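Dihydrofolate reductase (Enterococcus faecalis, PDB 4M7U) probably reduces 7,8-dihydrofolate to tetrahydrofolate with NADPH, a key step of folate metabolism that feeds glycine, purine and DNA-precursor synthesis. Local coordinates at residues P62-N74 with E80-Y94. Residues are numbered along the deposited sequence; the frame is centred on the assembly and turned at random.
Sequences PLPNRTTIVLTSN and EGVLVMHSVEEILAY. With NAP (NADP nicotinamide-adenine-dinucleotide phosphate), chain B.
I69 lays its CD1 methyl over one face of the Y94 ring, 3.8 Å from the centroid and 14° off the normal, which meets the geometry of a CH-pi contact. The same methyl touches M85 CE, while the other branch, CG2, anti to the backbone N, reaches I91 CD1 at 3.6 Å. One isoleucine thus bridges the neighbouring strand and helix 88-94, whose axis runs at 163° to strand 67-71. Strands 67-71 and 83-85 pair in parallel: L83 N donates to T68 O, V70 N to L83 O, M85 N to V70 O, and T72 N to M85 O. V70 and V84 point to the face opposite I69 and M85. Beyond the strands, H86 ND1 donates to T72 O at 2.8 Å, a bent bond (134°) with the oxygen tilted from the ring plane. Helix 88-94 begins with S87 OG accepting from E90 N as N-cap, and E90 OE1 separately accepts from H86 N, from above the carboxylate plane. At the strand's end T72 OG1 and S73 OG grip the NADP 2'-phosphate, bonding O2X at 2.6 Å and O3X at 2.5 Å, and L71 CG packs on the adenine. This parallel strand pair followed by a helix forms part of the adenosine end of the dihydrofolate reductase NADP site.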
ATOM      1  N   PRO A  62      -9.752  -5.709  -9.924  1.00 33.45           N
ATOM      2  CA  PRO A  62      -9.910  -4.582  -8.995  1.00 32.03           C
ATOM      3  C   PRO A  62     -10.849  -4.915  -7.835  1.00 28.40           C
ATOM      4  O   PRO A  62     -11.783  -5.701  -8.010  1.00 29.46           O
ATOM      5  CB  PRO A  62     -10.515  -3.484  -9.871  1.00 28.79           C
ATOM      6  CG  PRO A  62     -11.236  -4.236 -10.969  1.00 32.67           C
ATOM      7  CD  PRO A  62     -10.420  -5.478 -11.218  1.00 33.27           C
ATOM      8  N   LEU A  63     -10.594  -4.336  -6.663  1.00 25.90           N
ATOM      9  CA  LEU A  63     -11.501  -4.498  -5.531  1.00 28.45           C
ATOM     10  C   LEU A  63     -12.701  -3.578  -5.732  1.00 28.82           C
ATOM     11  O   LEU A  63     -12.547  -2.415  -6.112  1.00 29.85           O
ATOM     12  CB  LEU A  63     -10.796  -4.171  -4.214  1.00 35.76           C
ATOM     13  CG  LEU A  63      -9.550  -4.989  -3.866  1.00 38.92           C
ATOM     14  CD1 LEU A  63      -8.859  -4.438  -2.624  1.00 43.55           C
ATOM     15  CD2 LEU A  63      -9.912  -6.446  -3.656  1.00 28.97           C
ATOM     16  N   PRO A  64     -13.907  -4.099  -5.496  1.00 28.80           N
ATOM     17  CA  PRO A  64     -15.124  -3.292  -5.684  1.00 23.38           C
ATOM     18  C   PRO A  64     -15.182  -2.075  -4.754  1.00 30.99           C
ATOM     19  O   PRO A  64     -14.470  -2.037  -3.746  1.00 29.99           O
ATOM     20  CB  PRO A  64     -16.256  -4.272  -5.337  1.00 28.49           C
ATOM     21  CG  PRO A  64     -15.598  -5.382  -4.560  1.00 31.98           C
ATOM     22  CD  PRO A  64     -14.204  -5.488  -5.105  1.00 26.23           C
ATOM     23  N   ASN A  65     -16.012  -1.094  -5.106  1.00 26.68           N
ATOM     24  CA  ASN A  65     -16.239   0.087  -4.276  1.00 23.47           C
ATOM     25  C   ASN A  65     -14.989   0.894  -3.867  1.00 26.79           C
ATOM     26  O   ASN A  65     -15.002   1.583  -2.844  1.00 32.20           O
ATOM     27  CB  ASN A  65     -17.054  -0.304  -3.039  1.00 35.04           C
ATOM     28  CG  ASN A  65     -18.338  -1.032  -3.400  1.00 42.28           C
ATOM     29  OD1 ASN A  65     -19.288  -0.419  -3.883  1.00 51.04           O
ATOM     30  ND2 ASN A  65     -18.370  -2.346  -3.170  1.00 39.72           N
ATOM     31  N   ARG A  66     -13.924   0.787  -4.663  1.00 23.30           N
ATOM     32  CA  ARG A  66     -12.750   1.668  -4.591  1.00 27.11           C
ATOM     33  C   ARG A  66     -12.350   2.015  -6.015  1.00 18.68           C
ATOM     34  O   ARG A  66     -12.680   1.281  -6.946  1.00 22.93           O
ATOM     35  CB  ARG A  66     -11.545   0.936  -3.996  1.00 22.15           C
ATOM     36  CG  ARG A  66     -11.774   0.321  -2.676  1.00 40.83           C
ATOM     37  CD  ARG A  66     -11.086  -1.011  -2.579  1.00 21.79           C
ATOM     38  NE  ARG A  66     -11.297  -1.546  -1.240  1.00 44.88           N
ATOM     39  CZ  ARG A  66     -12.378  -2.220  -0.867  1.00 46.36           C
ATOM     40  NH1 ARG A  66     -13.346  -2.470  -1.738  1.00 41.05           N
ATOM     41  NH2 ARG A  66     -12.487  -2.652   0.381  1.00 66.53           N
ATOM     42  N   THR A  67     -11.605   3.097  -6.186  1.00 17.27           N
ATOM     43  CA  THR A  67     -10.928   3.330  -7.453  1.00 16.53           C
ATOM     44  C   THR A  67      -9.509   2.786  -7.314  1.00 18.98           C
ATOM     45  O   THR A  67      -8.800   3.146  -6.370  1.00 17.30           O
ATOM     46  CB  THR A  67     -10.861   4.838  -7.793  1.00 22.78           C
ATOM     47  OG1 THR A  67     -12.186   5.352  -7.979  1.00 24.86           O
ATOM     48  CG2 THR A  67     -10.052   5.071  -9.076  1.00 19.19           C
ATOM     49  N   THR A  68      -9.099   1.911  -8.229  1.00  7.87           N
ATOM     50  CA  THR A  68      -7.711   1.451  -8.274  1.00 12.68           C
ATOM     51  C   THR A  68      -6.951   2.126  -9.417  1.00 16.09           C
ATOM     52  O   THR A  68      -7.462   2.215 -10.544  1.00 12.81           O
ATOM     53  CB  THR A  68      -7.630  -0.064  -8.455  1.00 10.90           C
ATOM     54  OG1 THR A  68      -8.301  -0.715  -7.365  1.00 17.91           O
ATOM     55  CG2 THR A  68      -6.160  -0.532  -8.507  1.00 11.98           C
ATOM     56  N   ILE A  69      -5.745   2.620  -9.133  1.00 12.50           N
ATOM     57  CA  ILE A  69      -4.844   3.091 -10.196  1.00 10.20           C
ATOM     58  C   ILE A  69      -3.664   2.114 -10.378  1.00 13.79           C
ATOM     59  O   ILE A  69      -2.988   1.766  -9.405  1.00 11.64           O
ATOM     60  CB  ILE A  69      -4.280   4.501  -9.894  1.00 13.02           C
ATOM     61  CG1 ILE A  69      -5.408   5.543  -9.802  1.00 11.56           C
ATOM     62  CG2 ILE A  69      -3.278   4.912 -10.959  1.00  6.00           C
ATOM     63  CD1 ILE A  69      -4.975   6.852  -9.134  1.00 13.93           C
ATOM     64  N   VAL A  70      -3.421   1.657 -11.610  1.00 14.46           N
ATOM     65  CA  VAL A  70      -2.233   0.832 -11.884  1.00  9.34           C
ATOM     66  C   VAL A  70      -1.130   1.659 -12.545  1.00 18.39           C
ATOM     67  O   VAL A  70      -1.379   2.387 -13.517  1.00  8.49           O
ATOM     68  CB  VAL A  70      -2.554  -0.417 -12.722  1.00  9.25           C
ATOM     69  CG1 VAL A  70      -1.297  -1.192 -13.001  1.00  8.07           C
ATOM     70  CG2 VAL A  70      -3.543  -1.305 -11.968  1.00  9.94           C
ATOM     71  N   LEU A  71       0.081   1.572 -11.993  1.00  8.58           N
ATOM     72  CA  LEU A  71       1.197   2.390 -12.460  1.00  9.72           C
ATOM     73  C   LEU A  71       2.071   1.549 -13.394  1.00 12.08           C
ATOM     74  O   LEU A  71       2.459   0.432 -13.043  1.00 15.24           O
ATOM     75  CB  LEU A  71       2.002   2.888 -11.251  1.00 12.53           C
ATOM     76  CG  LEU A  71       3.023   4.020 -11.362  1.00 22.02           C
ATOM     77  CD1 LEU A  71       2.430   5.216 -12.073  1.00 15.19           C
ATOM     78  CD2 LEU A  71       3.478   4.412  -9.957  1.00 18.91           C
ATOM     79  N   THR A  72       2.355   2.067 -14.590  1.00 17.08           N
ATOM     80  CA  THR A  72       3.167   1.346 -15.580  1.00 14.79           C
ATOM     81  C   THR A  72       3.738   2.325 -16.587  1.00 14.71           C
ATOM     82  O   THR A  72       3.113   3.336 -16.877  1.00 12.39           O
ATOM     83  CB  THR A  72       2.339   0.242 -16.315  1.00 21.40           C
ATOM     84  OG1 THR A  72       3.159  -0.443 -17.280  1.00 15.19           O
ATOM     85  CG2 THR A  72       1.135   0.848 -17.016  1.00 13.94           C
ATOM     86  N   SER A  73       4.933   2.040 -17.106  1.00 12.73           N
ATOM     87  CA  SER A  73       5.538   2.901 -18.121  1.00 18.95           C
ATOM     88  C   SER A  73       4.984   2.594 -19.518  1.00 17.12           C
ATOM     89  O   SER A  73       5.146   3.382 -20.447  1.00 17.40           O
ATOM     90  CB  SER A  73       7.064   2.776 -18.106  1.00 20.02           C
ATOM     91  OG  SER A  73       7.470   1.466 -18.459  1.00 23.80           O
ATOM     92  N   ASN A  74       4.319   1.448 -19.648  1.00 13.51           N
ATOM     93  CA  ASN A  74       3.711   1.011 -20.907  1.00 16.70           C
ATOM     94  C   ASN A  74       2.480   1.857 -21.302  1.00 18.50           C
ATOM     95  O   ASN A  74       1.428   1.791 -20.649  1.00 17.58           O
ATOM     96  CB  ASN A  74       3.342  -0.471 -20.761  1.00  9.77           C
ATOM     97  CG  ASN A  74       2.701  -1.064 -22.013  1.00 24.85           C
ATOM     98  OD1 ASN A  74       2.486  -0.383 -23.019  1.00 24.22           O
ATOM     99  ND2 ASN A  74       2.396  -2.361 -21.946  1.00 25.86           N
ATOM    100  N   GLU A  80      -8.873  -4.454 -16.659  1.00 41.91           N
ATOM    101  CA  GLU A  80     -10.295  -4.280 -16.425  1.00 52.62           C
ATOM    102  C   GLU A  80     -10.561  -3.482 -15.157  1.00 28.59           C
ATOM    103  O   GLU A  80     -10.065  -3.828 -14.086  1.00 35.12           O
ATOM    104  CB  GLU A  80     -11.003  -5.640 -16.378  1.00 59.60           C
ATOM    105  CG  GLU A  80     -10.790  -6.492 -17.642  1.00 72.26           C
ATOM    106  CD  GLU A  80     -11.114  -5.746 -18.935  1.00 59.44           C
ATOM    107  OE1 GLU A  80     -12.170  -5.072 -18.996  1.00 59.70           O
ATOM    108  OE2 GLU A  80     -10.306  -5.833 -19.892  1.00 54.62           O
ATOM    109  N   GLY A  81     -11.328  -2.402 -15.291  1.00 28.60           N
ATOM    110  CA  GLY A  81     -11.841  -1.678 -14.141  1.00 23.49           C
ATOM    111  C   GLY A  81     -10.851  -0.839 -13.349  1.00 22.09           C
ATOM    112  O   GLY A  81     -11.109  -0.523 -12.186  1.00 20.49           O
ATOM    113  N   VAL A  82      -9.727  -0.469 -13.957  1.00 17.01           N
ATOM    114  CA  VAL A  82      -8.750   0.363 -13.256  1.00 19.76           C
ATOM    115  C   VAL A  82      -8.323   1.547 -14.113  1.00 18.10           C
ATOM    116  O   VAL A  82      -8.393   1.501 -15.336  1.00 22.34           O
ATOM    117  CB  VAL A  82      -7.499  -0.443 -12.819  1.00 18.78           C
ATOM    118  CG1 VAL A  82      -7.888  -1.666 -11.984  1.00 15.72           C
ATOM    119  CG2 VAL A  82      -6.709  -0.870 -14.029  1.00 14.27           C
ATOM    120  N   LEU A  83      -7.911   2.625 -13.461  1.00 16.14           N
ATOM    121  CA  LEU A  83      -7.242   3.701 -14.154  1.00 10.39           C
ATOM    122  C   LEU A  83      -5.804   3.221 -14.336  1.00 13.54           C
ATOM    123  O   LEU A  83      -5.287   2.456 -13.516  1.00 13.54           O
ATOM    124  CB  LEU A  83      -7.267   4.980 -13.311  1.00 10.15           C
ATOM    125  CG  LEU A  83      -8.661   5.490 -12.940  1.00 18.71           C
ATOM    126  CD1 LEU A  83      -8.603   6.780 -12.123  1.00  4.74           C
ATOM    127  CD2 LEU A  83      -9.429   5.723 -14.210  1.00 20.46           C
ATOM    128  N   VAL A  84      -5.166   3.655 -15.412  1.00 11.52           N
ATOM    129  CA  VAL A  84      -3.772   3.331 -15.653  1.00 14.00           C
ATOM    130  C   VAL A  84      -3.030   4.636 -15.753  1.00 10.82           C
ATOM    131  O   VAL A  84      -3.463   5.530 -16.468  1.00 17.84           O
ATOM    132  CB  VAL A  84      -3.593   2.583 -16.981  1.00 17.47           C
ATOM    133  CG1 VAL A  84      -2.123   2.337 -17.240  1.00 14.94           C
ATOM    134  CG2 VAL A  84      -4.343   1.259 -16.956  1.00 16.18           C
ATOM    135  N   MET A  85      -1.931   4.778 -15.023  1.00 12.89           N
ATOM    136  CA  MET A  85      -1.147   6.011 -15.095  1.00 12.33           C
ATOM    137  C   MET A  85       0.321   5.678 -15.300  1.00 16.96           C
ATOM    138  O   MET A  85       0.725   4.512 -15.141  1.00 13.78           O
ATOM    139  CB  MET A  85      -1.368   6.895 -13.850  1.00 14.62           C
ATOM    140  CG  MET A  85      -2.773   7.476 -13.743  1.00 12.97           C
ATOM    141  SD  MET A  85      -3.032   8.561 -12.310  1.00 15.20           S
ATOM    142  CE  MET A  85      -4.840   8.671 -12.336  1.00  9.37           C
ATOM    143  N   HIS A  86       1.126   6.683 -15.645  1.00 12.38           N
ATOM    144  CA  HIS A  86       2.459   6.382 -16.168  1.00 15.85           C
ATOM    145  C   HIS A  86       3.614   7.129 -15.509  1.00 13.43           C
ATOM    146  O   HIS A  86       4.732   7.120 -16.022  1.00 17.76           O
ATOM    147  CB  HIS A  86       2.493   6.622 -17.679  1.00 15.89           C
ATOM    148  CG  HIS A  86       1.387   5.945 -18.421  1.00 17.17           C
ATOM    149  ND1 HIS A  86       1.437   4.618 -18.783  1.00 15.27           N
ATOM    150  CD2 HIS A  86       0.193   6.413 -18.862  1.00 17.31           C
ATOM    151  CE1 HIS A  86       0.326   4.295 -19.420  1.00 13.30           C
ATOM    152  NE2 HIS A  86      -0.444   5.361 -19.483  1.00 13.45           N
ATOM    153  N   SER A  87       3.353   7.777 -14.382  1.00 13.87           N
ATOM    154  CA  SER A  87       4.413   8.480 -13.677  1.00 13.34           C
ATOM    155  C   SER A  87       3.972   8.866 -12.282  1.00 15.05           C
ATOM    156  O   SER A  87       2.769   8.968 -11.999  1.00 12.86           O
ATOM    157  CB  SER A  87       4.836   9.735 -14.435  1.00 12.33           C
ATOM    158  OG  SER A  87       3.804  10.700 -14.412  1.00 17.67           O
ATOM    159  N   VAL A  88       4.966   9.073 -11.424  1.00 15.23           N
ATOM    160  CA  VAL A  88       4.759   9.583 -10.079  1.00 17.84           C
ATOM    161  C   VAL A  88       4.042  10.916 -10.132  1.00 20.18           C
ATOM    162  O   VAL A  88       3.086  11.137  -9.382  1.00 20.30           O
ATOM    163  CB  VAL A  88       6.095   9.750  -9.341  1.00 16.88           C
ATOM    164  CG1 VAL A  88       5.913  10.566  -8.067  1.00 20.45           C
ATOM    165  CG2 VAL A  88       6.667   8.391  -9.014  1.00 16.07           C
ATOM    166  N   GLU A  89       4.482  11.791 -11.035  1.00 19.26           N
ATOM    167  CA  GLU A  89       3.870  13.114 -11.179  1.00 24.48           C
ATOM    168  C   GLU A  89       2.373  12.979 -11.416  1.00 16.72           C
ATOM    169  O   GLU A  89       1.574  13.641 -10.752  1.00 17.56           O
ATOM    170  CB  GLU A  89       4.525  13.923 -12.309  1.00 19.82           C
ATOM    171  CG  GLU A  89       6.020  14.213 -12.106  1.00 30.30           C
ATOM    172  CD  GLU A  89       6.910  12.975 -12.285  1.00 40.49           C
ATOM    173  OE1 GLU A  89       6.601  12.126 -13.151  1.00 37.24           O
ATOM    174  OE2 GLU A  89       7.915  12.843 -11.554  1.00 43.75           O
ATOM    175  N   GLU A  90       2.005  12.086 -12.335  1.00 16.72           N
ATOM    176  CA  GLU A  90       0.609  11.844 -12.690  1.00 15.66           C
ATOM    177  C   GLU A  90      -0.198  11.368 -11.480  1.00 19.43           C
ATOM    178  O   GLU A  90      -1.318  11.832 -11.264  1.00 19.44           O
ATOM    179  CB  GLU A  90       0.528  10.818 -13.832  1.00 15.86           C
ATOM    180  CG  GLU A  90      -0.673  10.971 -14.762  1.00 30.29           C
ATOM    181  CD  GLU A  90      -0.746   9.866 -15.824  1.00 35.67           C
ATOM    182  OE1 GLU A  90       0.314   9.303 -16.179  1.00 20.73           O
ATOM    183  OE2 GLU A  90      -1.866   9.543 -16.294  1.00 34.38           O
ATOM    184  N   ILE A  91       0.374  10.451 -10.693  1.00 18.80           N
ATOM    185  CA  ILE A  91      -0.243  10.000  -9.443  1.00 14.82           C
ATOM    186  C   ILE A  91      -0.452  11.187  -8.498  1.00 14.21           C
ATOM    187  O   ILE A  91      -1.525  11.355  -7.921  1.00 14.20           O
ATOM    188  CB  ILE A  91       0.628   8.948  -8.707  1.00 13.71           C
ATOM    189  CG1 ILE A  91       0.793   7.672  -9.543  1.00 16.18           C
ATOM    190  CG2 ILE A  91       0.032   8.613  -7.331  1.00 13.92           C
ATOM    191  CD1 ILE A  91      -0.505   6.939  -9.822  1.00 15.16           C
ATOM    192  N   LEU A  92       0.573  12.021  -8.345  1.00 17.46           N
ATOM    193  CA  LEU A  92       0.481  13.159  -7.421  1.00 17.07           C
ATOM    194  C   LEU A  92      -0.567  14.197  -7.848  1.00 24.06           C
ATOM    195  O   LEU A  92      -1.208  14.836  -7.002  1.00 22.37           O
ATOM    196  CB  LEU A  92       1.857  13.799  -7.224  1.00 17.39           C
ATOM    197  CG  LEU A  92       2.855  12.884  -6.509  1.00 20.26           C
ATOM    198  CD1 LEU A  92       4.219  13.551  -6.356  1.00 16.04           C
ATOM    199  CD2 LEU A  92       2.301  12.476  -5.152  1.00 17.70           C
ATOM    200  N   ALA A  93      -0.762  14.345  -9.156  1.00 15.95           N
ATOM    201  CA  ALA A  93      -1.738  15.302  -9.657  1.00 17.16           C
ATOM    202  C   ALA A  93      -3.158  14.832  -9.381  1.00 15.76           C
ATOM    203  O   ALA A  93      -4.036  15.633  -9.040  1.00 18.65           O
ATOM    204  CB  ALA A  93      -1.531  15.549 -11.146  1.00 23.89           C
ATOM    205  N   TYR A  94      -3.389  13.534  -9.551  1.00 16.29           N
ATOM    206  CA  TYR A  94      -4.673  12.929  -9.195  1.00 19.49           C
ATOM    207  C   TYR A  94      -4.933  13.079  -7.688  1.00 22.01           C
ATOM    208  O   TYR A  94      -6.030  13.473  -7.273  1.00 20.05           O
ATOM    209  CB  TYR A  94      -4.682  11.444  -9.576  1.00 15.40           C
ATOM    210  CG  TYR A  94      -5.903  10.681  -9.079  1.00 20.01           C
ATOM    211  CD1 TYR A  94      -7.006  10.486  -9.901  1.00 19.25           C
ATOM    212  CD2 TYR A  94      -5.945  10.140  -7.795  1.00 16.40           C
ATOM    213  CE1 TYR A  94      -8.122   9.775  -9.454  1.00 16.93           C
ATOM    214  CE2 TYR A  94      -7.056   9.441  -7.339  1.00 20.56           C
ATOM    215  CZ  TYR A  94      -8.137   9.255  -8.174  1.00 18.23           C
ATOM    216  OH  TYR A  94      -9.238   8.555  -7.720  1.00 15.71           O
TER
HETATM  217  PA  NAP B 201       5.717  -3.256  -8.122  0.61 21.34           P
HETATM  218  O1A NAP B 201       6.236  -2.020  -7.323  0.61 13.92           O
HETATM  219  O2A NAP B 201       4.353  -3.713  -7.643  0.61 14.61           O
HETATM  220  O5B NAP B 201       5.557  -2.867  -9.630  0.61 20.41           O
HETATM  221  C5B NAP B 201       6.658  -2.403 -10.356  0.61 15.59           C
HETATM  222  C4B NAP B 201       6.234  -1.834 -11.673  0.61 17.63           C
HETATM  223  O4B NAP B 201       5.247  -0.709 -11.598  0.61 19.58           O
HETATM  224  C3B NAP B 201       7.240  -1.471 -12.739  0.61 20.03           C
HETATM  225  O3B NAP B 201       8.018  -2.434 -13.344  0.61 18.73           O
HETATM  226  C2B NAP B 201       6.457  -0.551 -13.598  0.39 17.68           C
HETATM  227  O2B NAP B 201       5.647  -1.066 -14.589  0.39 19.54           O
HETATM  228  C1B NAP B 201       5.870   0.299 -12.491  0.61 18.56           C
HETATM  229  N9A NAP B 201       6.150   1.608 -11.989  0.61 20.83           N
HETATM  230  C8A NAP B 201       6.634   1.860 -10.772  0.61 19.07           C
HETATM  231  N7A NAP B 201       6.938   3.251 -10.719  0.39 21.95           N
HETATM  232  C5A NAP B 201       6.644   3.807 -11.965  0.39 22.76           C
HETATM  233  C6A NAP B 201       6.758   5.116 -12.449  0.39 20.95           C
HETATM  234  N6A NAP B 201       7.258   6.157 -11.588  0.61 16.74           N
HETATM  235  N1A NAP B 201       6.394   5.364 -13.704  0.61 22.39           N
HETATM  236  C2A NAP B 201       5.909   4.371 -14.518  0.39 18.35           C
HETATM  237  N3A NAP B 201       5.797   3.068 -14.040  0.39 19.02           N
HETATM  238  C4A NAP B 201       6.168   2.826 -12.773  0.39 21.53           C
HETATM  239  O3  NAP B 201       6.747  -4.454  -8.084  0.61 20.89           O
HETATM  240  PN  NAP B 201       7.819  -4.720  -6.945  0.61 20.82           P
HETATM  241  O1N NAP B 201       8.937  -3.633  -7.011  0.61 28.82           O
HETATM  242  O2N NAP B 201       7.207  -4.730  -5.560  0.61 17.80           O
HETATM  243  O5D NAP B 201       8.368  -6.175  -7.244  0.61 26.98           O
HETATM  244  C5D NAP B 201       7.493  -7.063  -7.899  0.61 21.65           C
HETATM  245  C4D NAP B 201       8.100  -8.143  -8.775  0.61 31.70           C
HETATM  246  O4D NAP B 201       9.569  -8.189  -8.967  0.61 28.70           O
HETATM  247  C3D NAP B 201       7.623  -9.591  -8.669  0.61 20.25           C
HETATM  248  O3D NAP B 201       6.946 -10.136  -9.672  0.61 38.17           O
HETATM  249  C2D NAP B 201       8.821 -10.356  -8.180  0.61 24.92           C
HETATM  250  O2D NAP B 201       8.920 -11.721  -8.355  0.61 32.32           O
HETATM  251  C1D NAP B 201      10.031  -9.506  -8.511  0.61 31.99           C
HETATM  252  N1N NAP B 201      11.347  -9.638  -7.934  0.61 37.40           N
HETATM  253  C2N NAP B 201      12.226 -10.793  -8.018  0.61 28.53           C
HETATM  254  C3N NAP B 201      13.649 -10.726  -7.450  0.61 29.83           C
HETATM  255  C7N NAP B 201      14.669 -11.574  -8.119  0.61 27.26           C
HETATM  256  O7N NAP B 201      14.625 -11.684  -9.337  0.61 31.84           O
HETATM  257  N7N NAP B 201      15.386 -12.543  -7.355  0.61 23.51           N
HETATM  258  C4N NAP B 201      14.055  -9.590  -6.477  0.61 33.30           C
HETATM  259  C5N NAP B 201      12.930  -8.552  -6.215  0.61 30.05           C
HETATM  260  C6N NAP B 201      11.537  -8.702  -6.852  0.61 33.81           C
HETATM  261  P2B NAP B 201       6.295  -1.339 -15.995  0.61 19.40           P
HETATM  262  O1X NAP B 201       7.456  -2.374 -15.835  0.61 16.71           O
HETATM  263  O2X NAP B 201       5.196  -1.958 -16.912  0.39 20.91           O
HETATM  264  O3X NAP B 201       6.830  -0.037 -16.545  0.61 16.59           O
HETATM  265  O   HOH W   1     -11.146   0.822  -9.938  1.00 16.78           O
HETATM  266  O   HOH W   2     -11.721   8.599  -8.793  1.00 28.87           O